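Local coordinates for protein TarM (Staphylococcus aureus subsp. aureus 21178, PDB 4X7R) that is a Staphylococcus aureus glycosyltransferase-family protein of the GT-B type, built from two parallel-sheet domains and a long antiparallel sheet, at residues D37-D42 against K65-F70. The protein carries 1 engineered substitution. Numbering follows the deposited sequence.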
loop_
_atom_site.group_PDB
_atom_site.type_symbol
_atom_site.label_atom_id
_atom_site.label_comp_id
_atom_site.label_asym_id
_atom_site.label_seq_id
_atom_site.Cartn_x
_atom_site.Cartn_y
_atom_site.Cartn_z
ATOM N N ASP A 37 -7.411 14.668 -3.038
ATOM C CA ASP A 37 -7.725 13.391 -3.680
ATOM C C ASP A 37 -6.527 12.533 -3.991
ATOM O O ASP A 37 -5.395 13.010 -3.948
ATOM C CB ASP A 37 -8.636 13.616 -4.891
ATOM C CG ASP A 37 -9.922 14.357 -4.503
ATOM O OD1 ASP A 37 -10.637 13.874 -3.588
ATOM O OD2 ASP A 37 -10.196 15.418 -5.093
ATOM N N ILE A 38 -6.767 11.236 -4.247
ATOM C CA ILE A 38 -5.703 10.270 -4.502
ATOM C C ILE A 38 -5.612 9.961 -5.987
ATOM O O ILE A 38 -6.638 9.749 -6.626
ATOM C CB ILE A 38 -5.900 9.017 -3.611
ATOM C CG1 ILE A 38 -5.899 9.447 -2.068
ATOM C CG2 ILE A 38 -4.830 7.939 -3.921
ATOM C CD1 ILE A 38 -6.153 8.349 -1.021
ATOM N N VAL A 39 -4.390 9.985 -6.541
ATOM C CA VAL A 39 -4.124 9.641 -7.955
ATOM C C VAL A 39 -3.333 8.327 -7.967
ATOM O O VAL A 39 -2.279 8.255 -7.335
ATOM C CB VAL A 39 -3.362 10.751 -8.716
ATOM C CG1 VAL A 39 -3.197 10.388 -10.201
ATOM C CG2 VAL A 39 -4.039 12.115 -8.535
ATOM N N THR A 40 -3.859 7.292 -8.650
ATOM C CA THR A 40 -3.215 5.984 -8.806
ATOM C C THR A 40 -2.866 5.739 -10.277
ATOM O O THR A 40 -3.406 6.414 -11.156
ATOM C CB THR A 40 -4.022 4.856 -8.167
ATOM O OG1 THR A 40 -5.274 4.712 -8.855
ATOM C CG2 THR A 40 -4.223 5.058 -6.667
ATOM N N PHE A 41 -1.939 4.784 -10.539
ATOM C CA PHE A 41 -1.433 4.514 -11.880
ATOM C C PHE A 41 -1.527 3.055 -12.305
ATOM O O PHE A 41 -1.227 2.750 -13.444
ATOM C CB PHE A 41 0.022 5.058 -12.021
ATOM C CG PHE A 41 0.150 6.523 -11.645
ATOM C CD1 PHE A 41 -0.200 7.524 -12.546
ATOM C CD2 PHE A 41 0.619 6.898 -10.382
ATOM C CE1 PHE A 41 -0.107 8.880 -12.190
ATOM C CE2 PHE A 41 0.703 8.247 -10.023
ATOM C CZ PHE A 41 0.332 9.234 -10.926
ATOM N N ASP A 42 -1.983 2.158 -11.432
ATOM C CA ASP A 42 -2.085 0.757 -11.812
ATOM C C ASP A 42 -3.395 0.477 -12.563
ATOM O O ASP A 42 -4.333 1.288 -12.563
ATOM C CB ASP A 42 -2.035 -0.137 -10.549
ATOM C CG ASP A 42 -3.253 0.055 -9.668
ATOM O OD1 ASP A 42 -3.664 1.218 -9.469
ATOM O OD2 ASP A 42 -3.782 -0.956 -9.160
ATOM N N LYS A 65 -11.759 11.100 -3.455
ATOM C CA LYS A 65 -11.882 10.550 -4.791
ATOM C C LYS A 65 -10.576 9.852 -5.112
ATOM O O LYS A 65 -9.507 10.255 -4.630
ATOM C CB LYS A 65 -12.072 11.671 -5.836
ATOM C CG LYS A 65 -13.371 12.463 -5.715
ATOM C CD LYS A 65 -13.446 13.564 -6.770
ATOM C CE LYS A 65 -14.305 14.743 -6.336
ATOM N NZ LYS A 65 -13.548 15.702 -5.463
ATOM N N MET A 66 -10.654 8.820 -5.953
ATOM C CA MET A 66 -9.478 8.221 -6.543
ATOM C C MET A 66 -9.525 8.490 -8.026
ATOM O O MET A 66 -10.461 8.067 -8.709
ATOM C CB MET A 66 -9.289 6.735 -6.249
ATOM C CG MET A 66 -7.926 6.232 -6.738
ATOM S SD MET A 66 -7.814 4.458 -7.109
ATOM C CE MET A 66 -9.136 4.331 -8.434
ATOM N N TYR A 67 -8.534 9.221 -8.525
ATOM C CA TYR A 67 -8.339 9.439 -9.959
ATOM C C TYR A 67 -7.325 8.366 -10.409
ATOM O O TYR A 67 -6.279 8.226 -9.792
ATOM C CB TYR A 67 -7.755 10.820 -10.230
ATOM C CG TYR A 67 -8.694 11.937 -9.865
ATOM C CD1 TYR A 67 -9.784 12.256 -10.683
ATOM C CD2 TYR A 67 -8.483 12.708 -8.722
ATOM C CE1 TYR A 67 -10.641 13.319 -10.366
ATOM C CE2 TYR A 67 -9.331 13.771 -8.400
ATOM C CZ TYR A 67 -10.417 14.061 -9.213
ATOM O OH TYR A 67 -11.242 15.104 -8.904
ATOM N N ASN A 68 -7.660 7.572 -11.424
ATOM C CA ASN A 68 -6.779 6.536 -11.936
ATOM C C ASN A 68 -6.570 6.756 -13.457
ATOM O O ASN A 68 -7.517 7.093 -14.160
ATOM C CB ASN A 68 -7.327 5.149 -11.602
ATOM C CG ASN A 68 -6.516 4.023 -12.207
ATOM O OD1 ASN A 68 -6.772 3.556 -13.335
ATOM N ND2 ASN A 68 -5.486 3.600 -11.491
ATOM N N VAL A 69 -5.329 6.614 -13.936
ATOM C CA VAL A 69 -4.938 6.824 -15.346
ATOM C C VAL A 69 -5.769 5.972 -16.334
ATOM O O VAL A 69 -6.233 6.512 -17.319
ATOM C CB VAL A 69 -3.389 6.691 -15.571
ATOM C CG1 VAL A 69 -2.874 5.296 -15.208
ATOM C CG2 VAL A 69 -3.000 7.061 -17.007
ATOM N N PHE A 70 -5.933 4.652 -16.080
ATOM C CA PHE A 70 -6.724 3.773 -16.955
ATOM C C PHE A 70 -8.192 4.105 -16.874
ATOM O O PHE A 70 -8.836 4.184 -17.916
ATOM C CB PHE A 70 -6.437 2.283 -16.709
ATOM C CG PHE A 70 -4.982 1.985 -16.974
ATOM C CD1 PHE A 70 -4.463 2.057 -18.267
ATOM C CD2 PHE A 70 -4.097 1.778 -15.917
ATOM C CE1 PHE A 70 -3.096 1.866 -18.502
ATOM C CE2 PHE A 70 -2.732 1.567 -16.154
ATOM C CZ PHE A 70 -2.241 1.600 -17.439
#
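Asn-68 and residues 40-42 close the end of this parallel strand pair: Asn-68 ND2 spends one N-H on Thr-40 OG1 (2.9 Å, nearly straight at 171°) and the other on Asp-42 O (2.8 Å), both acceptors lying close to the amide plane. Asn-68 CG is anti to the backbone N (chi1 175°), which places it beside both acceptors. Asn-68 also N-caps helix 69-78: its OD1 accepts from Glu-71 N and, weakly, from Phe-70 N, so a single amide ties the loop to the helix start. Between the strands, Ile-38 N bonds to Lys-65 O, Tyr-67 N to Ile-38 O (2.7 Å) and Thr-40 N to Tyr-67 O. At the other end Lys-65 N meets Asp-37 OD1 from above the carboxylate plane (3.0 Å), while Asp-37 OD2 makes a salt bridge with Lys-65 NZ whose hydrogen bond is weak (3.4 Å); Tyr-30 OH also bonds to Asp-37 OD1. The side chains of Thr-40 and Met-66 cross at about a right angle, with Met-66 SD 3.1 Å from Thr-40 OG1. On the opposite face, Tyr-67 CE2 packs against Asp-37 CB (3.6 Å), and Tyr-67 OH bonds to Lys-3. The Phe-70 ring takes Asp-42 O at its edge, and Val-69 CG1 touches O of Phe-41, which lines the glycan pocket. Strand 66-68 is an edge strand of the seven-stranded parallel sheet, joined to 36-40 by the beta-alpha-beta crossover through helix 47-56, which covers Thr-40 and Met-66; helix 203-214 covers Tyr-67 and Val-69, and strand 3-7 flanks 36-40.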